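Local coordinates for UPF0201 protein MJ1564 (Methanocaldococcus jannaschii DSM 2661, PDB 2PZZ) that is of unknown function, an archaeal protein that resembles RNA-binding proteins in structure but is unlikely to bind RNA itself, at residues 79-84 / 103-108; 55-60 / 92-97; 70-75 / 118-123; 85-90 / 99-104; 26-31 / 51-56. All coordinates share one frame; numbering follows the deposited sequence.

Contact 1: 79-84 / 103-108; sequences ATKFYL and GIFVKI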
# COMPACT_ATOMS: atom_id res chain seq x y z
N ALA A 79 -16.61 4.94 21.11
CA ALA A 79 -16.12 4.89 19.74
C ALA A 79 -15.82 3.48 19.24
O ALA A 79 -16.04 2.50 19.93
CB ALA A 79 -14.87 5.74 19.63
N THR A 80 -15.35 3.42 17.99
CA THR A 80 -14.95 2.18 17.35
C THR A 80 -13.99 2.60 16.25
O THR A 80 -14.03 3.73 15.78
CB THR A 80 -16.13 1.38 16.75
OG1 THR A 80 -15.65 0.10 16.32
CG2 THR A 80 -16.74 2.11 15.56
N LYS A 81 -13.10 1.70 15.86
CA LYS A 81 -12.14 2.02 14.82
C LYS A 81 -11.90 0.79 13.96
O LYS A 81 -12.24 -0.32 14.36
CB LYS A 81 -10.83 2.49 15.45
CG LYS A 81 -10.19 1.46 16.36
CD LYS A 81 -9.11 2.09 17.24
CE LYS A 81 -8.47 1.05 18.16
NZ LYS A 81 -7.56 1.68 19.17
N PHE A 82 -11.34 1.01 12.78
CA PHE A 82 -11.06 -0.07 11.84
C PHE A 82 -10.33 0.52 10.66
O PHE A 82 -10.20 1.74 10.54
CB PHE A 82 -12.37 -0.73 11.39
CG PHE A 82 -13.34 0.23 10.76
CD1 PHE A 82 -13.29 0.49 9.39
CD2 PHE A 82 -14.28 0.90 11.54
CE1 PHE A 82 -14.16 1.41 8.80
CE2 PHE A 82 -15.16 1.83 10.95
CZ PHE A 82 -15.09 2.09 9.58
N TYR A 83 -9.86 -0.35 9.78
CA TYR A 83 -9.13 0.07 8.60
C TYR A 83 -9.90 -0.33 7.36
O TYR A 83 -10.72 -1.23 7.40
CB TYR A 83 -7.75 -0.58 8.57
CG TYR A 83 -6.78 0.00 9.56
CD1 TYR A 83 -6.81 -0.37 10.91
CD2 TYR A 83 -5.83 0.93 9.16
CE1 TYR A 83 -5.92 0.18 11.83
CE2 TYR A 83 -4.93 1.49 10.07
CZ TYR A 83 -4.98 1.11 11.40
OH TYR A 83 -4.09 1.65 12.28
N LEU A 84 -9.65 0.38 6.26
CA LEU A 84 -10.30 0.06 4.99
C LEU A 84 -9.19 -0.15 3.99
O LEU A 84 -8.16 0.55 4.01
CB LEU A 84 -11.20 1.21 4.52
CG LEU A 84 -12.47 1.45 5.34
CD1 LEU A 84 -13.26 2.60 4.73
CD2 LEU A 84 -13.31 0.19 5.38
N GLY A 103 -3.81 1.19 4.15
CA GLY A 103 -5.23 1.26 4.41
C GLY A 103 -5.64 2.64 4.89
O GLY A 103 -4.81 3.54 5.01
N ILE A 104 -6.94 2.81 5.13
CA ILE A 104 -7.48 4.06 5.60
C ILE A 104 -7.91 3.78 7.03
O ILE A 104 -8.72 2.90 7.28
CB ILE A 104 -8.74 4.51 4.77
CG1 ILE A 104 -8.36 4.74 3.29
CG2 ILE A 104 -9.30 5.83 5.31
CD1 ILE A 104 -8.05 3.48 2.54
N PHE A 105 -7.34 4.51 7.98
CA PHE A 105 -7.67 4.32 9.39
C PHE A 105 -8.91 5.14 9.71
O PHE A 105 -8.90 6.36 9.55
CB PHE A 105 -6.49 4.78 10.25
CG PHE A 105 -6.75 4.69 11.72
CD1 PHE A 105 -7.41 3.58 12.25
CD2 PHE A 105 -6.30 5.68 12.58
CE1 PHE A 105 -7.63 3.47 13.62
CE2 PHE A 105 -6.51 5.58 13.96
CZ PHE A 105 -7.18 4.47 14.48
N VAL A 106 -9.96 4.47 10.18
CA VAL A 106 -11.23 5.13 10.49
C VAL A 106 -11.71 5.02 11.93
O VAL A 106 -11.83 3.92 12.49
CB VAL A 106 -12.38 4.56 9.62
CG1 VAL A 106 -13.67 5.29 9.94
CG2 VAL A 106 -12.04 4.67 8.13
N LYS A 107 -12.06 6.17 12.51
CA LYS A 107 -12.55 6.23 13.88
C LYS A 107 -13.91 6.93 13.93
O LYS A 107 -14.05 8.08 13.51
CB LYS A 107 -11.55 7.00 14.75
CG LYS A 107 -11.64 6.70 16.23
CD LYS A 107 -10.78 7.68 17.05
CE LYS A 107 -9.35 7.76 16.54
NZ LYS A 107 -8.60 6.50 16.77
N ILE A 108 -14.91 6.22 14.43
CA ILE A 108 -16.25 6.78 14.54
C ILE A 108 -16.50 7.11 16.01
O ILE A 108 -16.52 6.21 16.86
CB ILE A 108 -17.29 5.77 14.07
CG1 ILE A 108 -17.13 5.53 12.57
CG2 ILE A 108 -18.69 6.28 14.41
CD1 ILE A 108 -17.94 4.35 12.03
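Strands 79-84 and 104-108 run antiparallel, their axes 4.6 Å apart at closest approach and their directions 155° from each other. T80/I108, F82/V106 and L84/I104 are the hydrogen-bonded pairs, each closed by two N-H to O=C bonds. The central pair is nearly straight in one direction: V106 N meets F82 O at 2.8 Å, almost along the C=O axis. At the non-hydrogen-bonded pair K81/K107 the backbones draw in to 4.3 Å between CA atoms, and K81 CA sits 3.0 Å from V106 O. Strand 79-84 is outermost in the five-stranded antiparallel sheet of this chain; 104-109 separates it from strand 3-10. T80, F82, L84, I104, V106 and I108 lie on the face packed by helices 64-73 and 116-123 and, at L84, by F27, V94 and F96. There F82 takes the crowded first torsion (chi1 57°), which carries its ring over V106: V106 CB stands over the ring face, 3.9 Å from the centroid, a CH-pi contact, while I108 CD1 comes in at the ring edge. On the other face, Y83 and F105 form an offset stack, planes 26° apart, with Y83 CZ 3.6 Å from F105 CD1; K81 CB borders F105 CE1.

Contact 2: 55-60 / 92-97; sequences KELLRS and GAVNFD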
# COMPACT_ATOMS: atom_id res chain seq x y z
N LYS A 55 -22.74 3.17 4.70
CA LYS A 55 -23.90 2.30 4.96
C LYS A 55 -24.48 1.71 3.68
O LYS A 55 -24.91 0.56 3.66
CB LYS A 55 -24.99 3.07 5.70
CG LYS A 55 -24.59 3.52 7.09
CD LYS A 55 -25.73 4.22 7.79
CE LYS A 55 -25.33 4.62 9.20
NZ LYS A 55 -26.37 5.45 9.89
N GLU A 56 -24.50 2.50 2.62
CA GLU A 56 -25.02 2.03 1.33
C GLU A 56 -24.13 0.92 0.79
O GLU A 56 -24.62 -0.13 0.38
CB GLU A 56 -25.03 3.16 0.31
CG GLU A 56 -26.07 4.22 0.51
CD GLU A 56 -25.81 5.43 -0.37
OE1 GLU A 56 -25.32 5.24 -1.51
OE2 GLU A 56 -26.11 6.56 0.07
N LEU A 57 -22.82 1.15 0.79
CA LEU A 57 -21.88 0.17 0.26
C LEU A 57 -21.90 -1.15 1.01
O LEU A 57 -21.80 -2.22 0.39
CB LEU A 57 -20.47 0.76 0.22
CG LEU A 57 -20.34 2.01 -0.65
CD1 LEU A 57 -18.95 2.58 -0.50
CD2 LEU A 57 -20.64 1.68 -2.11
N LEU A 58 -22.04 -1.11 2.33
CA LEU A 58 -22.08 -2.35 3.09
C LEU A 58 -23.33 -3.15 2.65
O LEU A 58 -23.27 -4.36 2.49
CB LEU A 58 -22.13 -2.08 4.60
CG LEU A 58 -20.99 -1.25 5.24
CD1 LEU A 58 -21.29 -1.03 6.71
CD2 LEU A 58 -19.67 -1.96 5.08
N ARG A 59 -24.45 -2.47 2.46
CA ARG A 59 -25.67 -3.15 2.03
C ARG A 59 -25.50 -3.64 0.59
O ARG A 59 -25.71 -4.82 0.31
CB ARG A 59 -26.87 -2.21 2.19
CG ARG A 59 -27.19 -1.96 3.66
CD ARG A 59 -27.98 -0.69 3.91
NE ARG A 59 -28.29 -0.56 5.34
CZ ARG A 59 -27.39 -0.33 6.29
NH1 ARG A 59 -26.10 -0.21 5.98
NH2 ARG A 59 -27.77 -0.23 7.55
N SER A 60 -25.08 -2.74 -0.30
CA SER A 60 -24.85 -3.08 -1.71
C SER A 60 -23.94 -4.29 -1.91
O SER A 60 -24.24 -5.18 -2.70
CB SER A 60 -24.24 -1.90 -2.45
OG SER A 60 -25.17 -0.84 -2.57
N GLY A 92 -14.14 2.09 -5.44
CA GLY A 92 -15.45 2.22 -4.84
C GLY A 92 -15.96 1.05 -4.02
O GLY A 92 -17.16 0.94 -3.80
N ALA A 93 -15.07 0.19 -3.56
CA ALA A 93 -15.48 -0.97 -2.77
C ALA A 93 -14.99 -0.91 -1.32
O ALA A 93 -13.91 -0.38 -1.03
CB ALA A 93 -14.96 -2.24 -3.44
N VAL A 94 -15.79 -1.47 -0.41
CA VAL A 94 -15.43 -1.51 1.00
C VAL A 94 -14.83 -2.86 1.36
O VAL A 94 -15.47 -3.90 1.16
CB VAL A 94 -16.64 -1.27 1.92
CG1 VAL A 94 -16.23 -1.50 3.37
CG2 VAL A 94 -17.17 0.16 1.74
N ASN A 95 -13.61 -2.83 1.89
CA ASN A 95 -12.91 -4.04 2.31
C ASN A 95 -12.10 -3.71 3.58
O ASN A 95 -11.37 -2.72 3.63
CB ASN A 95 -12.00 -4.51 1.18
CG ASN A 95 -11.88 -6.01 1.12
OD1 ASN A 95 -10.84 -6.57 1.43
ND2 ASN A 95 -12.97 -6.67 0.73
N PHE A 96 -12.23 -4.56 4.60
CA PHE A 96 -11.58 -4.34 5.89
C PHE A 96 -10.13 -4.80 6.12
O PHE A 96 -9.59 -4.62 7.22
CB PHE A 96 -12.49 -4.92 6.98
CG PHE A 96 -13.82 -4.25 7.04
CD1 PHE A 96 -13.92 -2.91 7.45
CD2 PHE A 96 -14.98 -4.92 6.67
CE1 PHE A 96 -15.16 -2.26 7.47
CE2 PHE A 96 -16.21 -4.28 6.70
CZ PHE A 96 -16.30 -2.94 7.10
N ASP A 97 -9.49 -5.38 5.12
CA ASP A 97 -8.10 -5.81 5.27
C ASP A 97 -7.17 -4.65 4.90
O ASP A 97 -7.40 -3.96 3.91
CB ASP A 97 -7.83 -7.00 4.36
CG ASP A 97 -8.06 -6.66 2.90
OD1 ASP A 97 -9.08 -6.00 2.61
OD2 ASP A 97 -7.23 -7.05 2.05
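The loop following helix 86-90 packs against helix 52-60 mainly through apolar side chains, with no hydrogen bond across, joining the loop before strand 104-109 to helix 52-60. It starts at G92, the C-prime residue of the Schellman motif that ends helix 86-90, whose positive phi of 75° turns the chain out of the helix; its carbonyl O lies 3.9 Å from L57 CD2. V94 follows as the centre of the contact, its CA 6.7 Å from that of L57. Its two methyls divide the helix surface between them. CG2, anti to the carbonyl carbon, meets both L57 CB and L57 CD1, whereas CG1, anti to the backbone N (chi1 173°), reaches L58 CD2 at 3.9 Å. The two leucines therefore straddle the valine, each crossing it obliquely. The V94 backbone N is held from outside by Q61 OE1, and I26 packs against both L57 and V94. Further on, F96 brings its ring tip to the same leucine that V94 CG1 touches, while A67 and V70 of helix 64-73 pack against the ring too. L58 crosses F96 at about a right angle, and its CD2 methyl stops 4.0 Å from F96 CZ.

Contact 3: 70-75 / 118-123; sequences VLEKGM and KIIKDI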
# COMPACT_ATOMS: atom_id res chain seq x y z
N VAL A 70 -16.29 -6.46 12.57
CA VAL A 70 -15.14 -5.55 12.63
C VAL A 70 -15.40 -4.33 13.53
O VAL A 70 -14.53 -3.92 14.29
CB VAL A 70 -14.73 -5.06 11.22
CG1 VAL A 70 -13.64 -4.02 11.33
CG2 VAL A 70 -14.25 -6.26 10.38
N LEU A 71 -16.60 -3.77 13.44
CA LEU A 71 -16.94 -2.61 14.26
C LEU A 71 -17.00 -2.95 15.75
O LEU A 71 -16.54 -2.17 16.59
CB LEU A 71 -18.27 -2.01 13.80
CG LEU A 71 -18.26 -1.54 12.34
CD1 LEU A 71 -19.59 -0.87 11.97
CD2 LEU A 71 -17.10 -0.58 12.13
N GLU A 72 -17.55 -4.10 16.10
CA GLU A 72 -17.62 -4.47 17.51
C GLU A 72 -16.23 -4.76 18.05
O GLU A 72 -15.90 -4.38 19.18
CB GLU A 72 -18.52 -5.68 17.71
CG GLU A 72 -19.97 -5.38 17.49
CD GLU A 72 -20.85 -6.52 17.91
OE1 GLU A 72 -20.31 -7.46 18.54
OE2 GLU A 72 -22.06 -6.49 17.61
N LYS A 73 -15.40 -5.40 17.23
CA LYS A 73 -14.03 -5.73 17.62
C LYS A 73 -13.18 -4.49 17.91
O LYS A 73 -12.28 -4.54 18.75
CB LYS A 73 -13.38 -6.55 16.51
CG LYS A 73 -11.92 -6.91 16.75
CD LYS A 73 -11.45 -7.93 15.70
CE LYS A 73 -12.35 -9.16 15.70
NZ LYS A 73 -11.97 -10.20 14.69
N GLY A 74 -13.45 -3.39 17.21
CA GLY A 74 -12.68 -2.17 17.42
C GLY A 74 -13.39 -1.21 18.36
O GLY A 74 -12.96 -0.08 18.57
N MSE A 75 -14.49 -1.67 18.93
CA MSE A 75 -15.30 -0.87 19.84
C MSE A 75 -14.74 -0.59 21.24
O MSE A 75 -14.15 -1.45 21.88
CB MSE A 75 -16.68 -1.51 19.98
CG MSE A 75 -17.62 -0.79 20.94
SE MSE A 75 -19.44 -1.46 20.80
CE MSE A 75 -19.19 -3.23 21.55
N LYS A 118 -25.44 1.62 19.38
CA LYS A 118 -26.60 1.88 18.53
C LYS A 118 -26.12 2.37 17.18
O LYS A 118 -26.76 2.11 16.16
CB LYS A 118 -27.53 2.92 19.17
CG LYS A 118 -28.50 2.33 20.19
CD LYS A 118 -29.51 3.35 20.67
CE LYS A 118 -30.53 2.72 21.62
NZ LYS A 118 -31.63 3.67 21.96
N ILE A 119 -25.00 3.09 17.18
CA ILE A 119 -24.41 3.61 15.95
C ILE A 119 -24.04 2.41 15.09
O ILE A 119 -24.33 2.36 13.88
CB ILE A 119 -23.12 4.41 16.24
CG1 ILE A 119 -23.44 5.68 17.03
CG2 ILE A 119 -22.39 4.74 14.93
CD1 ILE A 119 -24.19 6.70 16.25
N ILE A 120 -23.42 1.42 15.73
CA ILE A 120 -22.97 0.22 15.05
C ILE A 120 -24.11 -0.64 14.52
O ILE A 120 -24.02 -1.16 13.41
CB ILE A 120 -22.07 -0.63 15.97
CG1 ILE A 120 -20.77 0.13 16.26
CG2 ILE A 120 -21.76 -1.97 15.30
CD1 ILE A 120 -19.80 -0.61 17.15
N LYS A 121 -25.17 -0.79 15.30
CA LYS A 121 -26.32 -1.57 14.87
C LYS A 121 -26.98 -0.89 13.68
O LYS A 121 -27.49 -1.53 12.77
CB LYS A 121 -27.34 -1.71 16.02
CG LYS A 121 -26.93 -2.72 17.08
CD LYS A 121 -27.89 -2.72 18.28
CE LYS A 121 -27.48 -3.79 19.31
NZ LYS A 121 -28.15 -3.66 20.65
N ASP A 122 -26.95 0.44 13.71
CA ASP A 122 -27.52 1.26 12.67
C ASP A 122 -26.71 1.17 11.38
O ASP A 122 -27.28 1.14 10.28
CB ASP A 122 -27.57 2.71 13.17
CG ASP A 122 -28.24 3.64 12.20
OD1 ASP A 122 -27.61 3.99 11.18
OD2 ASP A 122 -29.40 4.02 12.45
N ILE A 123 -25.39 1.12 11.51
CA ILE A 123 -24.51 1.04 10.35
C ILE A 123 -24.47 -0.36 9.75
O ILE A 123 -24.66 -0.52 8.54
CB ILE A 123 -23.07 1.46 10.72
CG1 ILE A 123 -23.05 2.95 11.10
CG2 ILE A 123 -22.12 1.22 9.54
CD1 ILE A 123 -21.67 3.47 11.53
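I120 and L71 have the most surface buried here, and their CA atoms, 6.7 Å apart, are the closest pair between the two segments. The side chains slide past each other in opposite directions, so that contact runs along their flanks: L71 CB lies 3.8 Å from I120 CG2, and L71 CD1 also borders this methyl. I120 is extended beyond CB (chi2 -180°), which sends CD1 past the leucine to the helix end, 3.7 Å from L71 O. That carbonyl also accepts a hydrogen bond from T80 OG1. Selenomethionine M75, just beyond the helix, bends at its last torsion (chi3 69°) and sets SE 3.8 Å from I120 CD1. One turn further along helix 116-123, I123 crosses L71 at about a right angle, with I123 CG2 4.1 Å from L71 CD1. An alanine in place of I120 would remove CG1, CG2 and CD1 and would probably loosen the hold on both L71 and M75. E72 touches I120 only lightly, and its carboxylate is engaged with R68 in a salt bridge. No hydrogen bond crosses between the segments: this is apolar helix-to-helix packing, joining the C-terminal end of helix 64-73 to helix 116-123 on one face of the antiparallel sheet.

Contact 4: 85-90 / 99-104; sequences NKQAAY and DTHGGI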
# COMPACT_ATOMS: atom_id res chain seq x y z
N ASN A 85 -9.38 -1.12 3.11
CA ASN A 85 -8.38 -1.39 2.09
C ASN A 85 -8.38 -0.19 1.16
O ASN A 85 -9.42 0.24 0.66
CB ASN A 85 -8.74 -2.64 1.31
CG ASN A 85 -7.68 -3.01 0.31
OD1 ASN A 85 -7.26 -2.18 -0.51
ND2 ASN A 85 -7.21 -4.25 0.39
N LYS A 86 -7.20 0.37 0.94
CA LYS A 86 -7.04 1.55 0.10
C LYS A 86 -7.27 1.27 -1.38
O LYS A 86 -7.78 2.13 -2.11
CB LYS A 86 -5.63 2.12 0.34
CG LYS A 86 -5.46 3.58 0.05
CD LYS A 86 -4.44 4.24 0.99
CE LYS A 86 -3.11 3.51 0.99
NZ LYS A 86 -1.99 4.38 1.47
N GLN A 87 -6.92 0.06 -1.82
CA GLN A 87 -7.07 -0.32 -3.23
C GLN A 87 -8.52 -0.65 -3.55
O GLN A 87 -9.02 -0.30 -4.62
CB GLN A 87 -6.15 -1.51 -3.54
CG GLN A 87 -4.73 -1.32 -2.98
CD GLN A 87 -4.12 0.01 -3.39
OE1 GLN A 87 -3.30 0.60 -2.67
NE2 GLN A 87 -4.51 0.50 -4.57
N ALA A 88 -9.19 -1.32 -2.63
CA ALA A 88 -10.60 -1.63 -2.82
C ALA A 88 -11.37 -0.31 -2.82
O ALA A 88 -12.28 -0.10 -3.62
CB ALA A 88 -11.09 -2.53 -1.71
N ALA A 89 -10.98 0.59 -1.93
CA ALA A 89 -11.64 1.88 -1.81
C ALA A 89 -11.48 2.70 -3.08
O ALA A 89 -12.38 3.45 -3.48
CB ALA A 89 -11.09 2.65 -0.61
N TYR A 90 -10.33 2.56 -3.72
CA TYR A 90 -10.07 3.31 -4.93
C TYR A 90 -11.10 2.99 -6.02
O TYR A 90 -11.49 3.88 -6.77
CB TYR A 90 -8.67 2.99 -5.46
CG TYR A 90 -8.32 3.84 -6.65
CD1 TYR A 90 -8.05 5.20 -6.50
CD2 TYR A 90 -8.30 3.30 -7.94
CE1 TYR A 90 -7.77 6.00 -7.59
CE2 TYR A 90 -8.01 4.09 -9.04
CZ TYR A 90 -7.75 5.43 -8.86
OH TYR A 90 -7.47 6.24 -9.93
N ASP A 99 -4.37 -2.91 3.14
CA ASP A 99 -3.62 -3.22 1.92
C ASP A 99 -2.13 -3.00 2.18
O ASP A 99 -1.73 -2.50 3.24
CB ASP A 99 -4.07 -2.33 0.76
CG ASP A 99 -3.87 -0.85 1.04
OD1 ASP A 99 -4.63 -0.31 1.87
OD2 ASP A 99 -2.97 -0.25 0.43
N THR A 100 -1.31 -3.40 1.21
CA THR A 100 0.15 -3.26 1.32
C THR A 100 0.56 -1.81 1.60
O THR A 100 1.64 -1.56 2.15
CB THR A 100 0.85 -3.71 0.01
OG1 THR A 100 0.51 -5.07 -0.27
CG2 THR A 100 2.35 -3.58 0.14
N HIS A 101 -0.30 -0.87 1.23
CA HIS A 101 0.03 0.54 1.42
C HIS A 101 -0.53 1.25 2.66
O HIS A 101 -0.53 2.47 2.71
CB HIS A 101 -0.30 1.31 0.14
CG HIS A 101 0.64 1.01 -0.99
ND1 HIS A 101 0.99 -0.27 -1.34
CD2 HIS A 101 1.31 1.83 -1.83
CE1 HIS A 101 1.84 -0.24 -2.35
NE2 HIS A 101 2.05 1.02 -2.66
N GLY A 102 -1.01 0.50 3.64
CA GLY A 102 -1.49 1.13 4.87
C GLY A 102 -2.97 1.20 5.17
O GLY A 102 -3.36 1.27 6.34
N GLY A 103 -3.81 1.19 4.15
CA GLY A 103 -5.23 1.26 4.41
C GLY A 103 -5.64 2.64 4.89
O GLY A 103 -4.81 3.54 5.01
N ILE A 104 -6.94 2.81 5.13
CA ILE A 104 -7.48 4.06 5.60
C ILE A 104 -7.91 3.78 7.03
O ILE A 104 -8.72 2.90 7.28
CB ILE A 104 -8.74 4.51 4.77
CG1 ILE A 104 -8.36 4.74 3.29
CG2 ILE A 104 -9.30 5.83 5.31
CD1 ILE A 104 -8.05 3.48 2.54
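K86 lays its side chain across the D99-G102 turn, CB beside the D99 carboxylate and the far end beside H101. Bends at chi2 and chi3 (53°) bring NZ to H101 O, a 2.7 Å hydrogen bond that meets the carbonyl from above its plane. The ammonium also has a salt bridge to E14 and a hydrogen bond to K9 O, so several oxygens grip this buried charge. D99 faces the backbone of K86: K86 N donates to D99 OD1 at 2.8 Å with an angle of 161° at hydrogen, approaching from above the carboxylate plane. The other oxygen, D99 OD2, accepts from H101 N at 2.9 Å, an Asx turn within the type I turn D99-G102. An alanine here would lose both bonds and would probably loosen the turn and its tie to the helix start. N85 fills the N-cap: its OD1 accepts from Q87 N and A88 N, and D99 CB packs 3.4 Å from that same OD1. I104 contributes CD1, turned by chi2 (71°) to lie 3.3 Å from K86 CA. Nearby, Q87 and H101 pack against P12 and E14 of the second subunit, respectively, placing this turn by the dimer interface. The arrangement is that of an N-capped helix, its first N-H bound by an aspartate whose Asx turn starts the return to strand 104-109.

Contact 5: 26-31 / 51-56; sequences IFPKAK and VEKLKE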
# COMPACT_ATOMS: atom_id res chain seq x y z
N ILE A 26 -15.63 6.59 -0.21
CA ILE A 26 -16.32 5.98 0.93
C ILE A 26 -16.93 7.05 1.85
O ILE A 26 -17.99 6.84 2.43
CB ILE A 26 -15.35 5.10 1.76
CG1 ILE A 26 -14.54 4.18 0.83
CG2 ILE A 26 -16.14 4.24 2.76
CD1 ILE A 26 -15.38 3.17 0.03
N PHE A 27 -16.26 8.20 1.94
CA PHE A 27 -16.70 9.30 2.78
C PHE A 27 -16.72 10.58 1.96
O PHE A 27 -15.89 11.46 2.16
CB PHE A 27 -15.74 9.46 3.98
CG PHE A 27 -15.67 8.23 4.85
CD1 PHE A 27 -16.72 7.89 5.68
CD2 PHE A 27 -14.55 7.39 4.80
CE1 PHE A 27 -16.68 6.71 6.47
CE2 PHE A 27 -14.49 6.22 5.57
CZ PHE A 27 -15.56 5.87 6.41
N PRO A 28 -17.69 10.72 1.04
CA PRO A 28 -17.90 11.85 0.13
C PRO A 28 -17.88 13.25 0.76
O PRO A 28 -17.42 14.20 0.12
CB PRO A 28 -19.26 11.55 -0.51
CG PRO A 28 -19.33 10.07 -0.48
CD PRO A 28 -18.81 9.76 0.91
N LYS A 29 -18.39 13.38 1.98
CA LYS A 29 -18.45 14.67 2.67
C LYS A 29 -17.22 15.02 3.49
O LYS A 29 -17.16 16.08 4.10
CB LYS A 29 -19.66 14.73 3.60
CG LYS A 29 -21.01 14.93 2.91
CD LYS A 29 -21.55 13.64 2.32
CE LYS A 29 -22.92 13.86 1.67
NZ LYS A 29 -23.92 14.44 2.62
N ALA A 30 -16.23 14.14 3.51
CA ALA A 30 -15.03 14.40 4.32
C ALA A 30 -14.26 15.65 3.91
O ALA A 30 -14.09 15.93 2.73
CB ALA A 30 -14.11 13.19 4.29
N LYS A 31 -13.81 16.41 4.91
CA LYS A 31 -12.99 17.61 4.69
C LYS A 31 -11.57 17.08 4.88
O LYS A 31 -11.24 16.61 5.96
CB LYS A 31 -13.25 18.69 5.74
CG LYS A 31 -14.41 19.62 5.44
CD LYS A 31 -15.76 18.97 5.67
CE LYS A 31 -16.86 20.02 5.68
NZ LYS A 31 -18.19 19.40 5.90
N VAL A 51 -21.93 8.91 7.54
CA VAL A 51 -21.52 7.54 7.23
C VAL A 51 -22.56 6.97 6.26
O VAL A 51 -22.65 5.75 6.06
CB VAL A 51 -21.49 6.63 8.49
CG1 VAL A 51 -20.32 7.03 9.40
CG2 VAL A 51 -22.80 6.76 9.26
N GLU A 52 -23.34 7.86 5.65
CA GLU A 52 -24.38 7.45 4.70
C GLU A 52 -23.84 6.60 3.55
O GLU A 52 -24.36 5.53 3.27
CB GLU A 52 -25.10 8.68 4.14
CG GLU A 52 -26.11 9.29 5.10
CD GLU A 52 -26.48 10.72 4.73
OE1 GLU A 52 -26.76 10.98 3.53
OE2 GLU A 52 -26.51 11.58 5.64
N LYS A 53 -22.80 7.09 2.89
CA LYS A 53 -22.23 6.34 1.78
C LYS A 53 -21.73 4.97 2.25
O LYS A 53 -22.00 3.95 1.61
CB LYS A 53 -21.08 7.14 1.15
CG LYS A 53 -20.44 6.48 -0.07
CD LYS A 53 -21.44 6.32 -1.21
CE LYS A 53 -20.73 5.98 -2.51
NZ LYS A 53 -21.70 5.73 -3.62
N LEU A 54 -21.01 4.95 3.37
CA LEU A 54 -20.50 3.69 3.91
C LEU A 54 -21.64 2.69 4.13
O LEU A 54 -21.53 1.51 3.77
CB LEU A 54 -19.77 3.93 5.24
CG LEU A 54 -19.34 2.70 6.05
CD1 LEU A 54 -18.39 1.85 5.23
CD2 LEU A 54 -18.66 3.14 7.37
N LYS A 55 -22.74 3.17 4.70
CA LYS A 55 -23.90 2.30 4.96
C LYS A 55 -24.48 1.71 3.68
O LYS A 55 -24.91 0.56 3.66
CB LYS A 55 -24.99 3.07 5.70
CG LYS A 55 -24.59 3.52 7.09
CD LYS A 55 -25.73 4.22 7.79
CE LYS A 55 -25.33 4.62 9.20
NZ LYS A 55 -26.37 5.45 9.89
N GLU A 56 -24.50 2.50 2.62
CA GLU A 56 -25.02 2.03 1.33
C GLU A 56 -24.13 0.92 0.79
O GLU A 56 -24.62 -0.13 0.38
CB GLU A 56 -25.03 3.16 0.31
CG GLU A 56 -26.07 4.22 0.51
CD GLU A 56 -25.81 5.43 -0.37
OE1 GLU A 56 -25.32 5.24 -1.51
OE2 GLU A 56 -26.11 6.56 0.07
O HOH W 1 -19.84 7.40 4.23
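This is a mixed apolar and water-mediated contact, in which the loop leaving helix 16-26 meets the first turns of helix 52-60 beside the central sheet. The closest backbones are those of I26 and L54, their CA atoms 5.6 Å apart. A single water spans them: it donates to I26 O at 2.6 Å and accepts from L54 N at 2.8 Å. It thus serves one of the amides in the opening turn of the helix, where no preceding turn supplies a carbonyl. V51 holds the N-cap position, and K55 N closes the first backbone bond onto V51 O. Next to the water-bridged amide, L54 has CG anti to the backbone N (chi1 172°) and splits its two methyls between the loop residues. L54 CD1 meets I26 CG2 at 4.1 Å, crossing obliquely, while L54 CD2 runs alongside F27 and reaches its CE1 at 4.2 Å. The F27 ring has I26 CG2 over one face and also packs on V4 and I6 of strand 3-10 and on L84. The loop itself is a type I beta turn, F27 to A30, tied by A30 N to F27 O, and leads into strand 31-36. At its outer side P28 crosses K53 at about a right angle, P28 CD pressing to 3.5 Å from K53 CB, tighter than usual for two carbons. The K53 chain bends at chi2 (62°), and its end leads away from the loop.

From the N terminus, contact 5 closes first, joining the loop after helix 16-26 to helix 52-60 around the hairpin of strands 31-36 and 42-48. Contact 2 begins on that same helix, sharing K55 and E56, and reaches the loop past helix 86-90. Contact 3 opens within its span and ends beyond it at helix 116-123, so the two cross; K55 and D122 link them by a salt bridge. Inside contact 3 nest contact 1, which pairs two strands, and contact 4, which closes the shorter connection between them; they share G103 and I104. Contact 2 also crosses contacts 1 and 4. Contacts 3 and 4 lie on opposite sides of the chain's centre, about 21 Å between centres.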